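Local coordinates for protein oxidoreductase (Methanosarcina mazei, PDB 3KA7) that binds flavin-adenine dinucleotide and probably works as an oxidoreductase of the flavin-containing amine oxidase family, at residues R80-P89 with H295-Y303; T215-L223 with G231-H239. All coordinates share one frame; numbering follows the deposited sequence.

Contact 1 of 2, residues R80-P89 with H295-Y303; sequences RSEMTTVRVP and HTGVLLTPY
With chi1 at 60°, Thr85 sets OG1 between its backbone N and carbonyl carbon, where it shares a hydrogen bond with His295 NE2, in the imidazole plane, at 3.1 Å. His295 takes a similar first torsion (65°), which turns the ring back so that ND1 accepts the amide of Gly297; two bonds thus fix its rotation, while Met83 O lies over one face. Val298 N donates to Thr84 OG1 at 3.1 Å. Thr296 OG1 receives Glu82 N almost straight (169°), and a water ties the same hydroxyl to Arg80 O. Ser81 OG donates to Thr296 O at 2.6 Å, tilted from the carbonyl plane. Strands 85-89 and 298-300, flanked by 101-105 and 307-311, are parallel neighbours in a mixed sheet, joined by the ladder Thr85 N to Val298 O, Leu300 N to Thr85 O and Arg87 N to Leu300 O; the Val298 side chain nears FAD-binding Met56. On the Thr85 face, Leu299 CD2 sits over the centre of the Arg87 guanidinium, 3.6 Å from CZ, while Asp103 forms a salt bridge with NE. Val86 CG1 packs on Pro302 CG at 3.6 Å. Pro89 CD makes a CH-pi contact over the Tyr303 ring, 3.7 Å from its centroid.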
loop_
_atom_site.group_PDB
_atom_site.type_symbol
_atom_site.label_atom_id
_atom_site.label_comp_id
_atom_site.label_asym_id
_atom_site.label_seq_id
_atom_site.Cartn_x
_atom_site.Cartn_y
_atom_site.Cartn_z
ATOM N N ARG A 80 -8.547 -15.620 -1.966
ATOM C CA ARG A 80 -7.952 -15.232 -3.244
ATOM C C ARG A 80 -8.998 -14.585 -4.151
ATOM O O ARG A 80 -10.089 -15.130 -4.352
ATOM C CB ARG A 80 -7.318 -16.446 -3.939
ATOM C CG ARG A 80 -6.739 -16.162 -5.310
ATOM C CD ARG A 80 -5.545 -15.219 -5.281
ATOM N NE ARG A 80 -4.418 -15.762 -4.520
ATOM C CZ ARG A 80 -3.604 -16.722 -4.946
ATOM N NH1 ARG A 80 -3.784 -17.271 -6.140
ATOM N NH2 ARG A 80 -2.598 -17.134 -4.179
ATOM N N SER A 81 -8.666 -13.418 -4.696
ATOM C CA SER A 81 -9.581 -12.692 -5.572
ATOM C C SER A 81 -9.716 -13.377 -6.934
ATOM O O SER A 81 -8.810 -14.078 -7.386
ATOM C CB SER A 81 -9.070 -11.272 -5.825
ATOM O OG SER A 81 -9.071 -10.465 -4.663
ATOM N N GLU A 82 -10.845 -13.135 -7.584
ATOM C CA GLU A 82 -11.004 -13.441 -8.985
ATOM C C GLU A 82 -10.061 -12.559 -9.784
ATOM O O GLU A 82 -9.620 -11.515 -9.283
ATOM C CB GLU A 82 -12.453 -13.213 -9.391
ATOM C CG GLU A 82 -13.384 -14.197 -8.688
ATOM C CD GLU A 82 -12.885 -15.637 -8.772
ATOM O OE1 GLU A 82 -12.812 -16.189 -9.897
ATOM O OE2 GLU A 82 -12.566 -16.224 -7.710
HETATM N N MSE A 83 -9.721 -12.988 -10.997
HETATM C CA MSE A 83 -8.784 -12.239 -11.845
HETATM C C MSE A 83 -9.281 -10.815 -12.062
HETATM O O MSE A 83 -10.470 -10.556 -12.296
HETATM C CB MSE A 83 -8.535 -12.944 -13.204
HETATM C CG MSE A 83 -7.539 -12.228 -14.178
HETATM SE SE MSE A 83 -5.842 -11.804 -13.313
HETATM C CE MSE A 83 -5.203 -13.633 -12.975
ATOM N N THR A 84 -8.345 -9.890 -11.968
ATOM C CA THR A 84 -8.619 -8.499 -12.218
ATOM C C THR A 84 -9.043 -8.290 -13.666
ATOM O O THR A 84 -8.574 -8.979 -14.579
ATOM C CB THR A 84 -7.374 -7.664 -11.877
ATOM O OG1 THR A 84 -7.298 -7.506 -10.448
ATOM C CG2 THR A 84 -7.425 -6.296 -12.560
ATOM N N THR A 85 -9.935 -7.329 -13.872
ATOM C CA THR A 85 -10.365 -6.972 -15.208
ATOM C C THR A 85 -10.027 -5.522 -15.515
ATOM O O THR A 85 -9.614 -4.765 -14.624
ATOM C CB THR A 85 -11.866 -7.224 -15.395
ATOM O OG1 THR A 85 -12.607 -6.437 -14.448
ATOM C CG2 THR A 85 -12.170 -8.709 -15.150
ATOM N N VAL A 86 -10.186 -5.154 -16.782
ATOM C CA VAL A 86 -9.783 -3.846 -17.264
ATOM C C VAL A 86 -10.850 -3.310 -18.193
ATOM O O VAL A 86 -11.224 -3.968 -19.171
ATOM C CB VAL A 86 -8.455 -3.924 -18.046
ATOM C CG1 VAL A 86 -7.922 -2.515 -18.347
ATOM C CG2 VAL A 86 -7.412 -4.733 -17.268
ATOM N N ARG A 87 -11.303 -2.093 -17.911
ATOM C CA ARG A 87 -12.342 -1.453 -18.708
ATOM C C ARG A 87 -11.731 -0.626 -19.836
ATOM O O ARG A 87 -10.910 0.269 -19.600
ATOM C CB ARG A 87 -13.215 -0.575 -17.810
ATOM C CG ARG A 87 -14.468 -0.070 -18.480
ATOM C CD ARG A 87 -15.628 0.031 -17.485
ATOM N NE ARG A 87 -16.039 -1.282 -16.997
ATOM C CZ ARG A 87 -16.999 -1.481 -16.098
ATOM N NH1 ARG A 87 -17.651 -0.446 -15.580
ATOM N NH2 ARG A 87 -17.314 -2.717 -15.721
ATOM N N VAL A 88 -12.132 -0.929 -21.070
ATOM C CA VAL A 88 -11.552 -0.270 -22.228
ATOM C C VAL A 88 -12.656 0.262 -23.139
ATOM O O VAL A 88 -13.812 -0.145 -23.024
ATOM C CB VAL A 88 -10.626 -1.226 -23.020
ATOM C CG1 VAL A 88 -9.463 -1.679 -22.149
ATOM C CG2 VAL A 88 -11.409 -2.431 -23.547
ATOM N N PRO A 89 -12.310 1.187 -24.032
ATOM C CA PRO A 89 -13.338 1.682 -24.929
ATOM C C PRO A 89 -13.804 0.586 -25.879
ATOM O O PRO A 89 -13.068 -0.373 -26.149
ATOM C CB PRO A 89 -12.625 2.803 -25.687
ATOM C CG PRO A 89 -11.526 3.234 -24.768
ATOM C CD PRO A 89 -11.063 1.958 -24.144
ATOM N N HIS A 295 -17.153 -8.601 -9.006
ATOM C CA HIS A 295 -16.241 -9.682 -8.649
ATOM C C HIS A 295 -15.302 -9.241 -7.534
ATOM O O HIS A 295 -15.319 -8.075 -7.121
ATOM C CB HIS A 295 -15.453 -10.203 -9.869
ATOM C CG HIS A 295 -14.515 -9.198 -10.478
ATOM N ND1 HIS A 295 -13.336 -8.812 -9.871
ATOM C CD2 HIS A 295 -14.567 -8.530 -11.654
ATOM C CE1 HIS A 295 -12.715 -7.932 -10.638
ATOM N NE2 HIS A 295 -13.443 -7.739 -11.724
ATOM N N THR A 296 -14.467 -10.165 -7.064
ATOM C CA THR A 296 -13.624 -9.906 -5.891
ATOM C C THR A 296 -12.214 -9.412 -6.200
ATOM O O THR A 296 -11.358 -9.391 -5.308
ATOM C CB THR A 296 -13.478 -11.163 -5.059
ATOM O OG1 THR A 296 -12.983 -12.207 -5.911
ATOM C CG2 THR A 296 -14.832 -11.574 -4.463
ATOM N N GLY A 297 -11.965 -9.039 -7.449
ATOM C CA GLY A 297 -10.656 -8.529 -7.854
ATOM C C GLY A 297 -10.715 -7.021 -8.052
ATOM O O GLY A 297 -11.537 -6.333 -7.435
ATOM N N VAL A 298 -9.839 -6.500 -8.900
ATOM C CA VAL A 298 -9.824 -5.074 -9.187
ATOM C C VAL A 298 -10.376 -4.840 -10.589
ATOM O O VAL A 298 -10.222 -5.696 -11.457
ATOM C CB VAL A 298 -8.386 -4.523 -9.098
ATOM C CG1 VAL A 298 -8.339 -3.047 -9.487
ATOM C CG2 VAL A 298 -7.816 -4.747 -7.675
ATOM N N LEU A 299 -11.058 -3.714 -10.787
ATOM C CA LEU A 299 -11.420 -3.236 -12.114
ATOM C C LEU A 299 -10.519 -2.052 -12.438
ATOM O O LEU A 299 -10.696 -0.966 -11.893
ATOM C CB LEU A 299 -12.883 -2.778 -12.154
ATOM C CG LEU A 299 -13.418 -2.182 -13.465
ATOM C CD1 LEU A 299 -13.517 -3.290 -14.516
ATOM C CD2 LEU A 299 -14.788 -1.505 -13.254
ATOM N N LEU A 300 -9.533 -2.261 -13.299
ATOM C CA LEU A 300 -8.687 -1.151 -13.730
ATOM C C LEU A 300 -9.398 -0.306 -14.781
ATOM O O LEU A 300 -10.120 -0.834 -15.630
ATOM C CB LEU A 300 -7.357 -1.671 -14.290
ATOM C CG LEU A 300 -6.447 -2.320 -13.244
ATOM C CD1 LEU A 300 -5.197 -2.879 -13.925
ATOM C CD2 LEU A 300 -6.078 -1.317 -12.139
ATOM N N THR A 301 -9.207 1.014 -14.727
ATOM C CA THR A 301 -9.947 1.915 -15.608
ATOM C C THR A 301 -8.999 2.900 -16.305
ATOM O O THR A 301 -8.882 4.059 -15.904
ATOM C CB THR A 301 -11.017 2.707 -14.817
ATOM O OG1 THR A 301 -10.388 3.412 -13.733
ATOM C CG2 THR A 301 -12.092 1.763 -14.231
ATOM N N PRO A 302 -8.312 2.440 -17.360
ATOM C CA PRO A 302 -7.230 3.242 -17.932
ATOM C C PRO A 302 -7.658 4.476 -18.721
ATOM O O PRO A 302 -6.822 5.354 -18.962
ATOM C CB PRO A 302 -6.461 2.257 -18.838
ATOM C CG PRO A 302 -7.217 1.000 -18.862
ATOM C CD PRO A 302 -8.353 1.058 -17.858
ATOM N N TYR A 303 -8.932 4.563 -19.108
ATOM C CA TYR A 303 -9.370 5.662 -19.980
ATOM C C TYR A 303 -10.249 6.684 -19.263
ATOM O O TYR A 303 -11.408 6.902 -19.635
ATOM C CB TYR A 303 -10.049 5.107 -21.248
ATOM C CG TYR A 303 -9.033 4.424 -22.133
ATOM C CD1 TYR A 303 -8.433 5.105 -23.177
ATOM C CD2 TYR A 303 -8.636 3.110 -21.878
ATOM C CE1 TYR A 303 -7.466 4.497 -23.978
ATOM C CE2 TYR A 303 -7.666 2.481 -22.675
ATOM C CZ TYR A 303 -7.084 3.188 -23.714
ATOM O OH TYR A 303 -6.127 2.587 -24.504
HETATM O O HOH W 1 -12.891 -14.587 -4.588
#

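Contact 2 of 2, residues T215-L223 with G231-H239; sequences TGQEVSKIL and GIIADDRIH. With FAD (flavin-adenine dinucleotide), chain B.
Leu223 and Ile233 meet at about a right angle, Leu223 CD2 lying 3.8 Å from Ile233 CG1, while the other methyl, CD1, reaches Ile238 CG2 on the third strand. A chi1 of -50° sets CG beside the backbone N, and chi2 of 168° then turns the two methyls to their partners. Ile233 CD1 also rests against CD of Lys221, whose fully extended chain carries NZ onward to a salt bridge with Glu259. Were Leu223 cut back to an alanine, Ile233 and Ile238 would probably lose the branched group that bridges them, and a gap would open on this face. On the other face Ile232 has the less common chi1 of 66°, and its CD1 touches Val219 CG2 at 3.7 Å; Phe29 and Ile6 of the neighbouring parallel sheet pack against both residues.

The backbones pair through Ser220 N to Ile233 O, Ile233 N to Lys221 O and Leu223 N to Gly231 O, and the register slips by one residue at a beta bulge between Val219 and Lys221. Beyond it, Asp235 grips Glu218 twice: its N donates to Glu218 O at 3.1 Å, and its OD1 accepts Glu218 N nearly along the C-O axis. A type I' turn from Ala234 to Arg237 leads into strand 237-240, and a water joins Ser220 OG to Asp236 N and OD1.

Val219 N donates to FAD N1A at 2.9 Å and Val219 O accepts FAD N6A at 3.0 Å, so both its hydrogen bonds to the adenine edge are main-chain. Such an antiparallel three-stranded meander beside the parallel Rossmann-type sheet, with the start of its first strand at the adenine, is characteristic of the FAD-binding domain of flavin-dependent amine oxidoreductases.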
loop_
_atom_site.group_PDB
_atom_site.type_symbol
_atom_site.label_atom_id
_atom_site.label_comp_id
_atom_site.label_asym_id
_atom_site.label_seq_id
_atom_site.Cartn_x
_atom_site.Cartn_y
_atom_site.Cartn_z
ATOM N N THR A 215 -2.666 2.601 23.674
ATOM C CA THR A 215 -3.233 3.621 22.796
ATOM C C THR A 215 -3.325 4.969 23.518
ATOM O O THR A 215 -3.203 5.039 24.748
ATOM C CB THR A 215 -4.614 3.203 22.261
ATOM O OG1 THR A 215 -5.505 2.953 23.359
ATOM C CG2 THR A 215 -4.502 1.940 21.416
ATOM N N GLY A 216 -3.508 6.042 22.758
ATOM C CA GLY A 216 -3.606 7.370 23.350
ATOM C C GLY A 216 -2.302 7.794 23.991
ATOM O O GLY A 216 -2.287 8.594 24.932
ATOM N N GLN A 217 -1.191 7.273 23.480
ATOM C CA GLN A 217 0.114 7.650 23.990
ATOM C C GLN A 217 1.050 8.085 22.876
ATOM O O GLN A 217 1.453 7.283 22.035
ATOM C CB GLN A 217 0.746 6.503 24.781
ATOM C CG GLN A 217 -0.027 6.117 26.028
ATOM C CD GLN A 217 0.875 5.552 27.094
ATOM O OE1 GLN A 217 2.073 5.818 27.111
ATOM N NE2 GLN A 217 0.305 4.761 27.993
ATOM N N GLU A 218 1.419 9.354 22.888
ATOM C CA GLU A 218 2.324 9.868 21.877
ATOM C C GLU A 218 3.778 9.805 22.319
ATOM O O GLU A 218 4.146 10.308 23.393
ATOM C CB GLU A 218 1.956 11.298 21.506
ATOM C CG GLU A 218 2.886 11.906 20.460
ATOM C CD GLU A 218 2.364 13.224 19.919
ATOM O OE1 GLU A 218 2.317 14.220 20.673
ATOM O OE2 GLU A 218 1.990 13.260 18.730
ATOM N N VAL A 219 4.604 9.182 21.487
ATOM C CA VAL A 219 6.038 9.149 21.720
ATOM C C VAL A 219 6.612 10.503 21.305
ATOM O O VAL A 219 6.372 10.964 20.192
ATOM C CB VAL A 219 6.700 7.983 20.953
ATOM C CG1 VAL A 219 8.219 8.034 21.073
ATOM C CG2 VAL A 219 6.158 6.637 21.457
ATOM N N SER A 220 7.340 11.153 22.212
ATOM C CA SER A 220 7.875 12.495 21.948
ATOM C C SER A 220 9.384 12.521 21.735
ATOM O O SER A 220 9.934 13.506 21.249
ATOM C CB SER A 220 7.503 13.444 23.091
ATOM O OG SER A 220 7.911 12.909 24.337
ATOM N N LYS A 221 10.066 11.440 22.094
ATOM C CA LYS A 221 11.503 11.408 21.960
ATOM C C LYS A 221 12.040 9.984 21.955
ATOM O O LYS A 221 11.512 9.106 22.644
ATOM C CB LYS A 221 12.153 12.223 23.095
ATOM C CG LYS A 221 13.666 12.256 23.046
ATOM C CD LYS A 221 14.255 13.137 24.160
ATOM C CE LYS A 221 15.766 12.978 24.214
ATOM N NZ LYS A 221 16.437 13.982 25.090
ATOM N N ILE A 222 13.081 9.761 21.164
ATOM C CA ILE A 222 13.845 8.523 21.246
ATOM C C ILE A 222 15.129 8.822 22.016
ATOM O O ILE A 222 15.910 9.698 21.625
ATOM C CB ILE A 222 14.170 7.949 19.845
ATOM C CG1 ILE A 222 12.879 7.541 19.129
ATOM C CG2 ILE A 222 15.126 6.764 19.953
ATOM C CD1 ILE A 222 13.072 7.173 17.636
ATOM N N LEU A 223 15.341 8.107 23.119
ATOM C CA LEU A 223 16.533 8.327 23.930
ATOM C C LEU A 223 17.715 7.575 23.345
ATOM O O LEU A 223 17.621 6.376 23.069
ATOM C CB LEU A 223 16.299 7.864 25.363
ATOM C CG LEU A 223 15.032 8.354 26.050
ATOM C CD1 LEU A 223 14.834 7.566 27.333
ATOM C CD2 LEU A 223 15.126 9.844 26.331
ATOM N N GLY A 231 15.861 3.866 24.813
ATOM C CA GLY A 231 14.481 3.943 25.239
ATOM C C GLY A 231 13.716 5.047 24.542
ATOM O O GLY A 231 14.170 5.578 23.522
ATOM N N ILE A 232 12.549 5.374 25.090
ATOM C CA ILE A 232 11.711 6.435 24.548
ATOM C C ILE A 232 11.026 7.214 25.657
ATOM O O ILE A 232 10.947 6.759 26.800
ATOM C CB ILE A 232 10.593 5.881 23.638
ATOM C CG1 ILE A 232 9.589 5.054 24.454
ATOM C CG2 ILE A 232 11.184 5.078 22.485
ATOM C CD1 ILE A 232 8.388 4.587 23.657
ATOM N N ILE A 233 10.521 8.387 25.304
ATOM C CA ILE A 233 9.612 9.107 26.175
ATOM C C ILE A 233 8.222 9.092 25.557
ATOM O O ILE A 233 8.031 9.549 24.427
ATOM C CB ILE A 233 10.055 10.562 26.372
ATOM C CG1 ILE A 233 11.459 10.603 26.973
ATOM C CG2 ILE A 233 9.049 11.299 27.248
ATOM C CD1 ILE A 233 12.056 11.998 27.030
ATOM N N ALA A 234 7.254 8.554 26.290
ATOM C CA ALA A 234 5.882 8.530 25.815
ATOM C C ALA A 234 4.990 9.097 26.900
ATOM O O ALA A 234 5.029 8.647 28.046
ATOM C CB ALA A 234 5.465 7.125 25.457
ATOM N N ASP A 235 4.204 10.102 26.534
ATOM C CA ASP A 235 3.402 10.847 27.499
ATOM C C ASP A 235 4.201 11.262 28.733
ATOM O O ASP A 235 3.739 11.138 29.872
ATOM C CB ASP A 235 2.128 10.086 27.870
ATOM C CG ASP A 235 0.924 10.540 27.053
ATOM O OD1 ASP A 235 1.032 10.667 25.803
ATOM O OD2 ASP A 235 -0.139 10.776 27.664
ATOM N N ASP A 236 5.404 11.770 28.480
ATOM C CA ASP A 236 6.262 12.351 29.512
ATOM C C ASP A 236 6.818 11.314 30.498
ATOM O O ASP A 236 7.356 11.664 31.551
ATOM C CB ASP A 236 5.536 13.493 30.231
ATOM C CG ASP A 236 5.002 14.546 29.260
ATOM O OD1 ASP A 236 5.615 14.743 28.183
ATOM O OD2 ASP A 236 3.960 15.162 29.565
ATOM N N ARG A 237 6.694 10.039 30.150
ATOM C CA ARG A 237 7.271 8.973 30.951
ATOM C C ARG A 237 8.381 8.271 30.174
ATOM O O ARG A 237 8.237 8.004 28.977
ATOM C CB ARG A 237 6.198 7.965 31.363
ATOM C CG ARG A 237 5.081 8.577 32.186
ATOM C CD ARG A 237 4.288 7.514 32.931
ATOM N NE ARG A 237 3.441 6.738 32.034
ATOM C CZ ARG A 237 2.366 7.227 31.427
ATOM N NH1 ARG A 237 2.020 8.496 31.612
ATOM N NH2 ARG A 237 1.643 6.454 30.625
ATOM N N ILE A 238 9.483 7.982 30.859
ATOM C CA ILE A 238 10.612 7.292 30.248
ATOM C C ILE A 238 10.390 5.785 30.249
ATOM O O ILE A 238 10.014 5.210 31.270
ATOM C CB ILE A 238 11.922 7.593 30.995
ATOM C CG1 ILE A 238 12.325 9.057 30.804
ATOM C CG2 ILE A 238 13.034 6.667 30.532
ATOM C CD1 ILE A 238 13.526 9.471 31.652
ATOM N N HIS A 239 10.614 5.148 29.103
ATOM C CA HIS A 239 10.590 3.691 29.018
ATOM C C HIS A 239 11.910 3.203 28.456
ATOM O O HIS A 239 12.269 3.535 27.330
ATOM C CB HIS A 239 9.446 3.202 28.125
ATOM C CG HIS A 239 8.088 3.517 28.660
ATOM N ND1 HIS A 239 7.473 4.733 28.461
ATOM C CD2 HIS A 239 7.226 2.774 29.391
ATOM C CE1 HIS A 239 6.288 4.726 29.045
ATOM N NE2 HIS A 239 6.115 3.550 29.617
HETATM P PA FAD B . 1.141 3.481 9.517
HETATM O O1A FAD B . 1.796 4.707 8.936
HETATM O O2A FAD B . -0.206 3.102 8.949
HETATM O O5B FAD B . 0.997 3.666 11.105
HETATM C C5B FAD B . 1.868 4.552 11.796
HETATM C C4B FAD B . 1.263 4.658 13.200
HETATM O O4B FAD B . 2.076 5.438 14.053
HETATM C C3B FAD B . -0.116 5.322 13.150
HETATM O O3B FAD B . -1.087 4.489 13.764
HETATM C C2B FAD B . 0.080 6.626 13.927
HETATM O O2B FAD B . -1.077 7.030 14.635
HETATM C C1B FAD B . 1.248 6.285 14.845
HETATM N N9A FAD B . 2.067 7.431 15.263
HETATM C C8A FAD B . 2.519 8.503 14.522
HETATM N N7A FAD B . 3.301 9.276 15.330
HETATM C C5A FAD B . 3.336 8.692 16.560
HETATM C C6A FAD B . 3.946 9.048 17.754
HETATM N N6A FAD B . 4.770 10.090 17.799
HETATM N N1A FAD B . 3.789 8.232 18.856
HETATM C C2A FAD B . 3.029 7.082 18.792
HETATM N N3A FAD B . 2.418 6.732 17.606
HETATM C C4A FAD B . 2.575 7.537 16.523
HETATM N N1 FAD B . -1.900 -1.216 0.938
HETATM C C2 FAD B . -2.227 -2.485 0.492
HETATM O O2 FAD B . -1.458 -3.431 0.712
HETATM N N3 FAD B . -3.401 -2.674 -0.219
HETATM C C4 FAD B . -4.246 -1.610 -0.488
HETATM O O4 FAD B . -5.290 -1.771 -1.119
HETATM C C4X FAD B . -3.917 -0.336 -0.048
HETATM N N5 FAD B . -4.749 0.737 -0.332
HETATM C C5X FAD B . -4.412 1.999 0.129
HETATM C C6 FAD B . -5.247 3.086 -0.133
HETATM C C7 FAD B . -4.923 4.350 0.345
HETATM C C7M FAD B . -5.842 5.507 0.042
HETATM C C8 FAD B . -3.757 4.518 1.080
HETATM C C8M FAD B . -3.367 5.869 1.607
HETATM C C9 FAD B . -2.915 3.438 1.335
HETATM C C9A FAD B . -3.246 2.171 0.865
HETATM N N10 FAD B . -2.409 1.093 1.119
HETATM C C10 FAD B . -2.742 -0.156 0.672
HETATM C "C1'" FAD B . -1.104 1.269 1.823
HETATM C "C2'" FAD B . -1.276 0.860 3.291
HETATM O "O2'" FAD B . -2.470 1.440 3.808
HETATM C "C3'" FAD B . -0.061 1.332 4.084
HETATM O "O3'" FAD B . 1.123 0.989 3.373
HETATM C "C4'" FAD B . 0.067 0.762 5.493
HETATM O "O4'" FAD B . -1.142 0.858 6.219
HETATM C "C5'" FAD B . 1.120 1.599 6.210
HETATM O "O5'" FAD B . 1.468 0.914 7.388
HETATM P P FAD B . 2.721 1.382 8.244
HETATM O O1P FAD B . 3.387 0.164 8.836
HETATM O O2P FAD B . 3.642 2.296 7.460
HETATM O O3P FAD B . 2.135 2.214 9.490
HETATM O O HOH W 2 5.900 12.797 26.131
#

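Overall arrangement
Contact 1 and contact 2 illustrate how one chain builds separate sheets around an elongated cofactor. Their centres lie 44 Å apart, on opposite sides of the chain's centre, and their nearest atoms are still about 29 Å from each other. Along the sequence, both segments of contact 2 come between 80-89 and 295-303, so a local hairpin is completed within the long excursion that the parallel pairing spans. No sheet is shared: contact 1 belongs to the seven-stranded mixed sheet, contact 2 to the three-stranded one beside the parallel sheet. Contact 2 touches the adenine directly, whereas at contact 1 the Val298 side chain remains about 8 Å from FAD, near Met56 of its binding site.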